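Local structure of VWFA domain-containing protein (Alicyclobacillus acidocaldarius subsp. acidocaldarius, 3RAG) at residues A[40-45]-A[88-93]; A[175-180]-A[218-223]; A[180-183]-A[187-190]; A[191-196]-A[226-231]. The protein is of unknown function but contains a von Willebrand factor A-type fold that binds a sodium ion, consistent with a metal-dependent binding role. One frame throughout, in Å; residues are numbered along the deposited sequence.

Interaction 1: residues A[40-45]-A[88-93]; sequences VVNVIG and HQTMQM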
loop_
_atom_site.group_PDB
_atom_site.type_symbol
_atom_site.label_atom_id
_atom_site.label_comp_id
_atom_site.label_asym_id
_atom_site.label_seq_id
_atom_site.Cartn_x
_atom_site.Cartn_y
_atom_site.Cartn_z
ATOM N N VAL A 40 7.022 0.053 -1.125
ATOM C CA VAL A 40 6.558 -1.323 -1.304
ATOM C C VAL A 40 5.142 -1.233 -1.870
ATOM O O VAL A 40 4.335 -0.439 -1.369
ATOM C CB VAL A 40 6.538 -2.092 0.041
ATOM C CG1 VAL A 40 5.635 -3.341 -0.068
ATOM C CG2 VAL A 40 7.983 -2.463 0.462
ATOM N N VAL A 41 4.841 -2.028 -2.906
ATOM C CA VAL A 41 3.511 -1.990 -3.525
ATOM C C VAL A 41 2.811 -3.306 -3.222
ATOM O O VAL A 41 3.322 -4.382 -3.565
ATOM C CB VAL A 41 3.586 -1.791 -5.064
ATOM C CG1 VAL A 41 2.177 -1.634 -5.674
ATOM C CG2 VAL A 41 4.444 -0.568 -5.399
ATOM N N ASN A 42 1.662 -3.210 -2.553
ATOM C CA ASN A 42 0.822 -4.365 -2.221
ATOM C C ASN A 42 -0.447 -4.323 -3.072
ATOM O O ASN A 42 -0.904 -3.235 -3.463
ATOM C CB ASN A 42 0.403 -4.299 -0.747
ATOM C CG ASN A 42 1.569 -4.506 0.215
ATOM O OD1 ASN A 42 1.654 -3.868 1.287
ATOM N ND2 ASN A 42 2.455 -5.374 -0.153
ATOM N N VAL A 43 -0.999 -5.484 -3.407
ATOM C CA VAL A 43 -2.207 -5.512 -4.240
ATOM C C VAL A 43 -3.239 -6.452 -3.630
ATOM O O VAL A 43 -2.939 -7.613 -3.318
ATOM C CB VAL A 43 -1.902 -6.011 -5.665
ATOM C CG1 VAL A 43 -3.177 -5.892 -6.554
ATOM C CG2 VAL A 43 -0.714 -5.233 -6.277
ATOM N N ILE A 44 -4.453 -5.943 -3.484
ATOM C CA ILE A 44 -5.586 -6.796 -3.147
ATOM C C ILE A 44 -6.473 -6.935 -4.374
ATOM O O ILE A 44 -6.995 -5.939 -4.905
ATOM C CB ILE A 44 -6.415 -6.204 -1.990
ATOM C CG1 ILE A 44 -5.590 -6.219 -0.696
ATOM C CG2 ILE A 44 -7.741 -6.959 -1.836
ATOM C CD1 ILE A 44 -6.263 -5.494 0.504
ATOM N N GLY A 45 -6.650 -8.175 -4.825
ATOM C CA GLY A 45 -7.582 -8.465 -5.915
ATOM C C GLY A 45 -8.896 -8.920 -5.274
ATOM O O GLY A 45 -8.890 -9.590 -4.250
ATOM N N HIS A 88 0.773 -4.548 7.827
ATOM C CA HIS A 88 1.657 -4.923 8.943
ATOM C C HIS A 88 2.740 -5.948 8.589
ATOM O O HIS A 88 3.912 -5.793 8.976
ATOM C CB HIS A 88 0.835 -5.351 10.168
ATOM C CG HIS A 88 0.199 -4.197 10.882
ATOM N ND1 HIS A 88 0.929 -3.281 11.613
ATOM C CD2 HIS A 88 -1.092 -3.796 10.963
ATOM C CE1 HIS A 88 0.114 -2.371 12.118
ATOM N NE2 HIS A 88 -1.119 -2.662 11.740
ATOM N N GLN A 89 2.383 -6.989 7.840
ATOM C CA GLN A 89 3.377 -7.994 7.532
ATOM C C GLN A 89 4.493 -7.462 6.626
ATOM O O GLN A 89 5.658 -7.771 6.842
ATOM C CB GLN A 89 2.705 -9.255 6.972
ATOM C CG GLN A 89 3.618 -10.396 6.706
ATOM C CD GLN A 89 2.841 -11.661 6.359
ATOM O OE1 GLN A 89 1.653 -11.781 6.685
ATOM N NE2 GLN A 89 3.506 -12.602 5.689
ATOM N N THR A 90 4.155 -6.659 5.616
ATOM C CA THR A 90 5.198 -6.092 4.757
ATOM C C THR A 90 6.021 -5.005 5.489
ATOM O O THR A 90 7.232 -4.915 5.281
ATOM C CB THR A 90 4.627 -5.533 3.386
ATOM O OG1 THR A 90 3.605 -4.553 3.640
ATOM C CG2 THR A 90 4.044 -6.670 2.528
HETATM N N MSE A 91 5.380 -4.208 6.350
HETATM C CA MSE A 91 6.115 -3.245 7.198
HETATM C C MSE A 91 7.118 -4.007 8.074
HETATM O O MSE A 91 8.298 -3.651 8.172
HETATM C CB MSE A 91 5.146 -2.372 8.051
HETATM C CG MSE A 91 5.810 -1.404 9.089
HETATM SE SE MSE A 91 4.785 0.043 9.595
HETATM C CE MSE A 91 3.231 -0.599 8.943
ATOM N N GLN A 92 6.661 -5.100 8.660
ATOM C CA GLN A 92 7.550 -5.915 9.492
ATOM C C GLN A 92 8.747 -6.447 8.701
ATOM O O GLN A 92 9.878 -6.340 9.151
ATOM C CB GLN A 92 6.803 -7.070 10.149
ATOM C CG GLN A 92 7.728 -7.916 11.030
ATOM C CD GLN A 92 7.044 -9.110 11.665
ATOM O OE1 GLN A 92 6.044 -9.622 11.158
ATOM N NE2 GLN A 92 7.590 -9.566 12.785
HETATM N N MSE A 93 8.506 -7.015 7.519
HETATM C CA MSE A 93 9.610 -7.505 6.698
HETATM C C MSE A 93 10.606 -6.411 6.293
HETATM O O MSE A 93 11.828 -6.621 6.320
HETATM C CB MSE A 93 9.079 -8.273 5.464
HETATM C CG MSE A 93 8.516 -9.654 5.836
HETATM SE SE MSE A 93 7.838 -10.643 4.461
HETATM C CE MSE A 93 6.372 -9.733 4.038
#
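Val40 and Asn42 of strand 40-46 both point at Thr90 of helix 79-106. This is a helix-on-sheet contact of the alpha/beta VWFA fold, in which helices cover both faces of a largely parallel sheet. Side chains alternate along the strand. Val41 and Val43 therefore go to the other face, where they pack on helix 58-66. The side chains of Asn42 and Thr90 approach from opposite directions. The amide group of Asn42 sits against both branches of Thr90, with Asn42 CG 4.0 Å from Thr90 OG1 and equally far from Thr90 CG2. Val40 meets Thr90 in a looser, purely apolar way, and it also touches Thr94 one turn further along the helix. Around Asn42, Gln12 and Leu14 of the neighbouring strand and Met70 and Met86 complete the packing. All three touching residues are buried, but they cover little of each other. The hydroxyl of Thr90 has its main partner within its own helix. With chi1 at 56°, OG1 lies between the backbone N and the carbonyl carbon and hydrogen-bonds to the carbonyl O of Met86. On the Val40 side the closest approach is from Val40 CG1 to Thr90 CB, at 4.2 Å.

Interaction 2: residues A[175-180]-A[218-223]; sequences SVIAFP and IDHAAD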
loop_
_atom_site.group_PDB
_atom_site.type_symbol
_atom_site.label_atom_id
_atom_site.label_comp_id
_atom_site.label_asym_id
_atom_site.label_seq_id
_atom_site.Cartn_x
_atom_site.Cartn_y
_atom_site.Cartn_z
ATOM N N SER A 175 -3.017 8.984 1.892
ATOM C CA SER A 175 -3.650 9.694 0.780
ATOM C C SER A 175 -4.437 8.652 -0.004
ATOM O O SER A 175 -4.099 7.459 0.024
ATOM C CB SER A 175 -2.570 10.314 -0.111
ATOM O OG SER A 175 -3.138 10.888 -1.278
ATOM N N VAL A 176 -5.488 9.082 -0.696
ATOM C CA VAL A 176 -6.275 8.141 -1.474
ATOM C C VAL A 176 -6.389 8.662 -2.900
ATOM O O VAL A 176 -6.630 9.860 -3.135
ATOM C CB VAL A 176 -7.704 7.984 -0.873
ATOM C CG1 VAL A 176 -8.568 7.060 -1.743
ATOM C CG2 VAL A 176 -7.634 7.519 0.603
ATOM N N ILE A 177 -6.167 7.773 -3.858
ATOM C CA ILE A 177 -6.468 8.122 -5.225
ATOM C C ILE A 177 -7.365 7.083 -5.845
ATOM O O ILE A 177 -7.397 5.926 -5.411
ATOM C CB ILE A 177 -5.211 8.316 -6.088
ATOM C CG1 ILE A 177 -4.456 7.033 -6.251
ATOM C CG2 ILE A 177 -4.268 9.343 -5.487
ATOM C CD1 ILE A 177 -3.117 7.277 -6.959
ATOM N N ALA A 178 -8.115 7.515 -6.849
ATOM C CA ALA A 178 -8.980 6.648 -7.630
ATOM C C ALA A 178 -8.456 6.576 -9.064
ATOM O O ALA A 178 -7.892 7.536 -9.576
ATOM C CB ALA A 178 -10.397 7.211 -7.655
ATOM N N PHE A 179 -8.656 5.432 -9.705
ATOM C CA PHE A 179 -8.321 5.270 -11.104
ATOM C C PHE A 179 -9.424 4.460 -11.762
ATOM O O PHE A 179 -9.806 3.405 -11.265
ATOM C CB PHE A 179 -6.928 4.621 -11.304
ATOM C CG PHE A 179 -6.785 3.220 -10.738
ATOM C CD1 PHE A 179 -6.831 2.120 -11.587
ATOM C CD2 PHE A 179 -6.576 3.007 -9.377
ATOM C CE1 PHE A 179 -6.678 0.833 -11.099
ATOM C CE2 PHE A 179 -6.408 1.691 -8.857
ATOM C CZ PHE A 179 -6.457 0.608 -9.721
ATOM N N PRO A 180 -9.954 4.954 -12.881
ATOM C CA PRO A 180 -9.544 6.162 -13.617
ATOM C C PRO A 180 -10.027 7.472 -12.969
ATOM O O PRO A 180 -10.678 7.445 -11.929
ATOM C CB PRO A 180 -10.233 5.980 -14.973
ATOM C CG PRO A 180 -11.468 5.192 -14.661
ATOM C CD PRO A 180 -11.096 4.267 -13.522
ATOM N N ILE A 218 -0.349 3.815 -10.026
ATOM C CA ILE A 218 0.853 3.543 -9.253
ATOM C C ILE A 218 1.883 4.678 -9.382
ATOM O O ILE A 218 2.495 5.087 -8.401
ATOM C CB ILE A 218 1.470 2.179 -9.642
ATOM C CG1 ILE A 218 0.495 1.060 -9.225
ATOM C CG2 ILE A 218 2.816 1.970 -8.936
ATOM C CD1 ILE A 218 0.909 -0.336 -9.705
ATOM N N ASP A 219 2.096 5.166 -10.596
ATOM C CA ASP A 219 3.019 6.291 -10.797
ATOM C C ASP A 219 2.568 7.547 -10.020
ATOM O O ASP A 219 3.371 8.234 -9.390
ATOM C CB ASP A 219 3.112 6.629 -12.285
ATOM C CG ASP A 219 4.010 5.632 -13.060
ATOM O OD1 ASP A 219 5.027 5.153 -12.492
ATOM O OD2 ASP A 219 3.691 5.358 -14.230
ATOM N N HIS A 220 1.278 7.838 -10.066
ATOM C CA HIS A 220 0.755 8.971 -9.293
ATOM C C HIS A 220 1.006 8.772 -7.797
ATOM O O HIS A 220 1.485 9.673 -7.099
ATOM C CB HIS A 220 -0.743 9.163 -9.598
ATOM C CG HIS A 220 -1.328 10.406 -8.997
ATOM N ND1 HIS A 220 -2.672 10.709 -9.088
ATOM C CD2 HIS A 220 -0.764 11.407 -8.280
ATOM C CE1 HIS A 220 -2.907 11.853 -8.470
ATOM N NE2 HIS A 220 -1.767 12.293 -7.960
ATOM N N ALA A 221 0.712 7.574 -7.305
ATOM C CA ALA A 221 0.951 7.250 -5.901
ATOM C C ALA A 221 2.421 7.442 -5.508
ATOM O O ALA A 221 2.727 8.010 -4.466
ATOM C CB ALA A 221 0.511 5.799 -5.615
ATOM N N ALA A 222 3.332 6.969 -6.348
ATOM C CA ALA A 222 4.752 7.084 -6.011
ATOM C C ALA A 222 5.158 8.550 -5.991
ATOM O O ALA A 222 5.933 8.972 -5.129
ATOM C CB ALA A 222 5.609 6.302 -7.013
ATOM N N ASP A 223 4.632 9.315 -6.946
ATOM C CA ASP A 223 4.868 10.764 -6.990
ATOM C C ASP A 223 4.434 11.446 -5.695
ATOM O O ASP A 223 5.147 12.306 -5.166
ATOM C CB ASP A 223 4.132 11.426 -8.171
ATOM C CG ASP A 223 4.884 11.287 -9.483
ATOM O OD1 ASP A 223 5.931 10.608 -9.504
ATOM O OD2 ASP A 223 4.432 11.848 -10.498
#
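Ile177 packs on His220 and Ala221 in an apolar strand-to-helix contact, where helix 214-232 lies over strand 172-179 of the VWFA sheet. Both branches of Ile177 take part. CD1 rests on the helix backbone, 3.9 Å from Ala221 N, and is 4.1 Å from Ala221 CB. It also lies 4.0 Å from His220 CB and touches the near side of the imidazole. The shorter branch, CG2, sits 4.0 Å above one face of the His220 ring, displaced toward the rim. With chi1 at 66°, Ile177 CG1 lies between the backbone N and the carbonyl carbon, and the chain runs on extended to CD1, which so reaches the helix. The His220 ring is fixed further by a hydrogen bond between His220 ND1 and Thr187 OG1. An alanine in place of Ile177 would remove both methyl ends and would probably open a gap against the His220 ring and beside Ala221. Ile177 also touches Leu224 on the same helix and Leu189 on strand 188-194. Phe179 packs nearby on Thr214 and Ala217. On another side of helix 214-232, Ile218 and Ala222 meet helix 27-36, and Asp219 forms a salt bridge with Arg33.

Interaction 3: residues A[180-183]-A[187-190]; sequences PGKG and TRLV
The guanidinium group of Arg188 carries the side chain of Lys182 on one face. Lys182 CG lies 3.0 Å above the plane, over its centre. The two side chains cross at about a right angle, and the fit is tight. Lys182 CE continues past the group and packs 3.5 Å from Arg188 CG. At the nitrogen ends the partners are polar. Arg188 NH2 forms a salt bridge with Glu205, and NH1 reaches a water that links it weakly to Gly181 O. Lys182 NZ is 4.4 Å from Arg188 NH2, and it has a long, weak ion pair with the same Glu205, so the carboxylate probably balances both charges. The contact closes the loop of a beta hairpin between antiparallel strands 172-179 and 188-194. The loop starts at Pro180, which follows a cis peptide bond and has its side chain about 8 Å from the sodium ion held by Asp18, Ser144 and Ser146. Gly181 packs closely on Thr187, with a CA-H...O contact of 3.5 Å from Gly181 CA to Thr187 O. The backbone approach there is too close for a CB. A leucine in place of Arg188 would probably leave Glu205 with only the long, weak pairing to Lys182, and Lys182 CG without a flat group to cover. A second water bridges the backbones, accepting from Lys182 N at 3.0 Å and donating to Thr187 O at 2.8 Å.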
loop_
_atom_site.group_PDB
_atom_site.type_symbol
_atom_site.label_atom_id
_atom_site.label_comp_id
_atom_site.label_asym_id
_atom_site.label_seq_id
_atom_site.Cartn_x
_atom_site.Cartn_y
_atom_site.Cartn_z
ATOM N N PRO A 180 -9.954 4.954 -12.881
ATOM C CA PRO A 180 -9.544 6.162 -13.617
ATOM C C PRO A 180 -10.027 7.472 -12.969
ATOM O O PRO A 180 -10.678 7.445 -11.929
ATOM C CB PRO A 180 -10.233 5.980 -14.973
ATOM C CG PRO A 180 -11.468 5.192 -14.661
ATOM C CD PRO A 180 -11.096 4.267 -13.522
ATOM N N GLY A 181 -9.691 8.600 -13.585
ATOM C CA GLY A 181 -10.031 9.911 -13.031
ATOM C C GLY A 181 -11.321 10.482 -13.580
ATOM O O GLY A 181 -12.024 9.808 -14.339
ATOM N N LYS A 182 -11.638 11.717 -13.193
ATOM C CA LYS A 182 -12.869 12.366 -13.648
ATOM C C LYS A 182 -12.776 12.644 -15.132
ATOM O O LYS A 182 -11.694 12.938 -15.650
ATOM C CB LYS A 182 -13.082 13.705 -12.913
ATOM C CG LYS A 182 -12.955 13.624 -11.400
ATOM C CD LYS A 182 -13.063 15.002 -10.745
ATOM C CE LYS A 182 -12.743 14.929 -9.257
ATOM N NZ LYS A 182 -12.913 16.237 -8.571
ATOM N N GLY A 183 -13.913 12.607 -15.813
ATOM C CA GLY A 183 -13.930 12.855 -17.240
ATOM C C GLY A 183 -12.941 11.935 -17.928
ATOM O O GLY A 183 -13.047 10.707 -17.838
ATOM N N THR A 187 -6.305 9.587 -13.272
ATOM C CA THR A 187 -6.486 9.339 -11.840
ATOM C C THR A 187 -7.155 10.550 -11.216
ATOM O O THR A 187 -7.216 11.639 -11.808
ATOM C CB THR A 187 -5.156 9.126 -11.100
ATOM O OG1 THR A 187 -4.465 10.392 -11.001
ATOM C CG2 THR A 187 -4.299 8.064 -11.812
ATOM N N ARG A 188 -7.680 10.349 -10.024
ATOM C CA ARG A 188 -8.298 11.441 -9.289
ATOM C C ARG A 188 -7.724 11.428 -7.884
ATOM O O ARG A 188 -7.708 10.390 -7.227
ATOM C CB ARG A 188 -9.803 11.209 -9.231
ATOM C CG ARG A 188 -10.600 12.306 -8.572
ATOM C CD ARG A 188 -11.965 11.746 -8.123
ATOM N NE ARG A 188 -12.620 10.924 -9.150
ATOM C CZ ARG A 188 -13.841 11.175 -9.628
ATOM N NH1 ARG A 188 -14.366 10.398 -10.567
ATOM N NH2 ARG A 188 -14.542 12.209 -9.165
ATOM N N LEU A 189 -7.231 12.568 -7.412
ATOM C CA LEU A 189 -6.800 12.633 -6.026
ATOM C C LEU A 189 -8.043 12.750 -5.152
ATOM O O LEU A 189 -8.753 13.756 -5.200
ATOM C CB LEU A 189 -5.886 13.834 -5.802
ATOM C CG LEU A 189 -5.384 13.991 -4.356
ATOM C CD1 LEU A 189 -4.418 12.879 -4.005
ATOM C CD2 LEU A 189 -4.736 15.363 -4.166
ATOM N N VAL A 190 -8.314 11.729 -4.351
ATOM C CA VAL A 190 -9.498 11.735 -3.491
ATOM C C VAL A 190 -9.249 12.543 -2.210
ATOM O O VAL A 190 -10.096 13.356 -1.785
ATOM C CB VAL A 190 -9.959 10.286 -3.158
ATOM C CG1 VAL A 190 -11.184 10.306 -2.245
ATOM C CG2 VAL A 190 -10.286 9.559 -4.442
HETATM O O HOH W 1 -13.784 8.854 -12.774
HETATM O O HOH W 2 -9.402 13.439 -12.088
#

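Interaction 4: residues A[191-196]-A[226-231]; sequences QPFSSE and LSHARN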
loop_
_atom_site.group_PDB
_atom_site.type_symbol
_atom_site.label_atom_id
_atom_site.label_comp_id
_atom_site.label_asym_id
_atom_site.label_seq_id
_atom_site.Cartn_x
_atom_site.Cartn_y
_atom_site.Cartn_z
ATOM N N GLN A 191 -8.095 12.318 -1.591
ATOM C CA GLN A 191 -7.676 13.191 -0.508
ATOM C C GLN A 191 -6.170 13.275 -0.491
ATOM O O GLN A 191 -5.490 12.317 -0.835
ATOM C CB GLN A 191 -8.174 12.672 0.829
ATOM C CG GLN A 191 -7.470 11.368 1.292
ATOM C CD GLN A 191 -7.795 11.048 2.740
ATOM O OE1 GLN A 191 -6.897 10.925 3.599
ATOM N NE2 GLN A 191 -9.081 10.930 3.032
ATOM N N PRO A 192 -5.649 14.436 -0.106
ATOM C CA PRO A 192 -4.208 14.578 0.096
ATOM C C PRO A 192 -3.829 13.851 1.370
ATOM O O PRO A 192 -4.720 13.407 2.093
ATOM C CB PRO A 192 -4.016 16.093 0.262
ATOM C CG PRO A 192 -5.352 16.615 0.673
ATOM C CD PRO A 192 -6.373 15.711 0.033
ATOM N N PHE A 193 -2.535 13.732 1.649
ATOM C CA PHE A 193 -2.098 13.088 2.895
ATOM C C PHE A 193 -2.714 13.677 4.154
ATOM O O PHE A 193 -2.729 14.899 4.346
ATOM C CB PHE A 193 -0.579 13.116 3.018
ATOM C CG PHE A 193 0.110 12.180 2.073
ATOM C CD1 PHE A 193 0.114 10.822 2.312
ATOM C CD2 PHE A 193 0.728 12.658 0.926
ATOM C CE1 PHE A 193 0.750 9.948 1.443
ATOM C CE2 PHE A 193 1.368 11.780 0.056
ATOM C CZ PHE A 193 1.383 10.433 0.326
ATOM N N SER A 194 -3.209 12.794 5.011
ATOM C CA SER A 194 -3.842 13.207 6.252
ATOM C C SER A 194 -3.735 12.074 7.261
ATOM O O SER A 194 -3.488 10.931 6.897
ATOM C CB SER A 194 -5.317 13.534 5.998
ATOM O OG SER A 194 -6.006 13.742 7.221
ATOM N N SER A 195 -3.933 12.379 8.534
ATOM C CA SER A 195 -3.941 11.335 9.546
ATOM C C SER A 195 -5.269 10.574 9.550
ATOM O O SER A 195 -5.401 9.574 10.232
ATOM C CB SER A 195 -3.701 11.941 10.933
ATOM O OG SER A 195 -4.599 13.012 11.129
ATOM N N GLU A 196 -6.262 11.074 8.820
ATOM C CA GLU A 196 -7.545 10.383 8.733
ATOM C C GLU A 196 -8.058 10.261 7.305
ATOM O O GLU A 196 -7.621 10.973 6.411
ATOM C CB GLU A 196 -8.605 11.071 9.600
ATOM C CG GLU A 196 -8.378 10.891 11.093
ATOM C CD GLU A 196 -9.660 10.999 11.893
ATOM O OE1 GLU A 196 -10.351 9.966 12.064
ATOM O OE2 GLU A 196 -9.979 12.121 12.343
ATOM N N LEU A 226 6.838 10.597 -2.822
ATOM C CA LEU A 226 8.109 11.298 -2.952
ATOM C C LEU A 226 7.969 12.798 -2.659
ATOM O O LEU A 226 8.844 13.389 -2.028
ATOM C CB LEU A 226 8.712 11.057 -4.340
ATOM C CG LEU A 226 9.060 9.584 -4.624
ATOM C CD1 LEU A 226 9.555 9.404 -6.057
ATOM C CD2 LEU A 226 10.080 9.024 -3.636
ATOM N N SER A 227 6.873 13.405 -3.104
ATOM C CA SER A 227 6.619 14.819 -2.807
ATOM C C SER A 227 6.408 15.019 -1.318
ATOM O O SER A 227 6.863 16.015 -0.739
ATOM C CB SER A 227 5.385 15.330 -3.548
ATOM O OG SER A 227 5.557 15.187 -4.941
ATOM N N HIS A 228 5.707 14.074 -0.696
ATOM C CA HIS A 228 5.443 14.166 0.734
ATOM C C HIS A 228 6.745 14.074 1.529
ATOM O O HIS A 228 6.967 14.851 2.471
ATOM C CB HIS A 228 4.463 13.086 1.178
ATOM C CG HIS A 228 3.965 13.268 2.575
ATOM N ND1 HIS A 228 3.331 14.421 2.988
ATOM C CD2 HIS A 228 4.020 12.457 3.659
ATOM C CE1 HIS A 228 3.005 14.305 4.264
ATOM N NE2 HIS A 228 3.423 13.130 4.698
ATOM N N ALA A 229 7.609 13.136 1.141
ATOM C CA ALA A 229 8.909 12.972 1.793
ATOM C C ALA A 229 9.705 14.273 1.792
ATOM O O ALA A 229 10.388 14.594 2.771
ATOM C CB ALA A 229 9.712 11.877 1.119
ATOM N N ARG A 230 9.634 15.004 0.685
ATOM C CA ARG A 230 10.348 16.269 0.560
ATOM C C ARG A 230 9.694 17.347 1.422
ATOM O O ARG A 230 10.378 18.158 2.040
ATOM C CB ARG A 230 10.427 16.710 -0.904
ATOM C CG ARG A 230 11.082 15.680 -1.826
ATOM C CD ARG A 230 11.363 16.255 -3.216
ATOM N NE ARG A 230 10.146 16.687 -3.903
ATOM C CZ ARG A 230 9.512 15.981 -4.839
ATOM N NH1 ARG A 230 9.976 14.795 -5.220
ATOM N NH2 ARG A 230 8.412 16.469 -5.399
ATOM N N ASN A 231 8.367 17.346 1.471
ATOM C CA ASN A 231 7.644 18.269 2.337
ATOM C C ASN A 231 7.965 18.019 3.808
ATOM O O ASN A 231 8.203 18.952 4.571
ATOM C CB ASN A 231 6.137 18.168 2.098
ATOM C CG ASN A 231 5.723 18.696 0.729
ATOM O OD1 ASN A 231 6.410 19.529 0.134
ATOM N ND2 ASN A 231 4.591 18.211 0.226
#
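An offset aromatic stack joins Phe193, near the end of edge strand 188-194, to His228 of helix 214-232. It lies at the border of the VWFA sheet, near the surface. The ring centroids are 4.3 Å apart and the planes are tilted by 23°. Each ring offers one face to the other. Phe193 CG sits over the centre of the imidazole, whereas His228 CG lies nearer the rim of the phenyl ring. The overlap extends beyond the rings at both ends. Phe193 CE2 is 3.5 Å from His228 CB, and Phe193 CB makes a CH-pi contact over the imidazole face, 4.2 Å from its centroid. His228 extends from the helix with CG anti to the backbone N (chi1 -170°), which brings its ring to Phe193. It also meets His136 edge-to-face. Phe193 packs in addition on Leu224 and Leu225 of the same helix and on Ser175. Just after Phe193 the chain is held by an ST turn, in which Glu196 N donates to Ser194 OG at 3.1 Å. No hydrogen bond crosses between the two segments. The attraction is therefore mainly between ring faces and CH groups, and a proton gained by the imidazole would probably add a cation-pi component.

How the interactions relate
Interactions 1 and 2 are buried, while interactions 3 and 4 lie near the surface. All four reach the same sheet. Interaction 1 joins it to helix 79-106; interactions 2 and 4 both use helix 214-232, against neighbouring strands. Interaction 3 shares Pro180 with interaction 2 and continues along the chain into interaction 4. The His220-Thr187 hydrogen bond ties interactions 2 and 3 together, and Ser175 OG to Gln191 O does the same for 2 and 4. Chemistry follows position: an isoleucine against a helix and an imidazole face in interaction 2, a small mixed contact in 1, ring stacking in 4, and charges with bridging waters in the loop of 3.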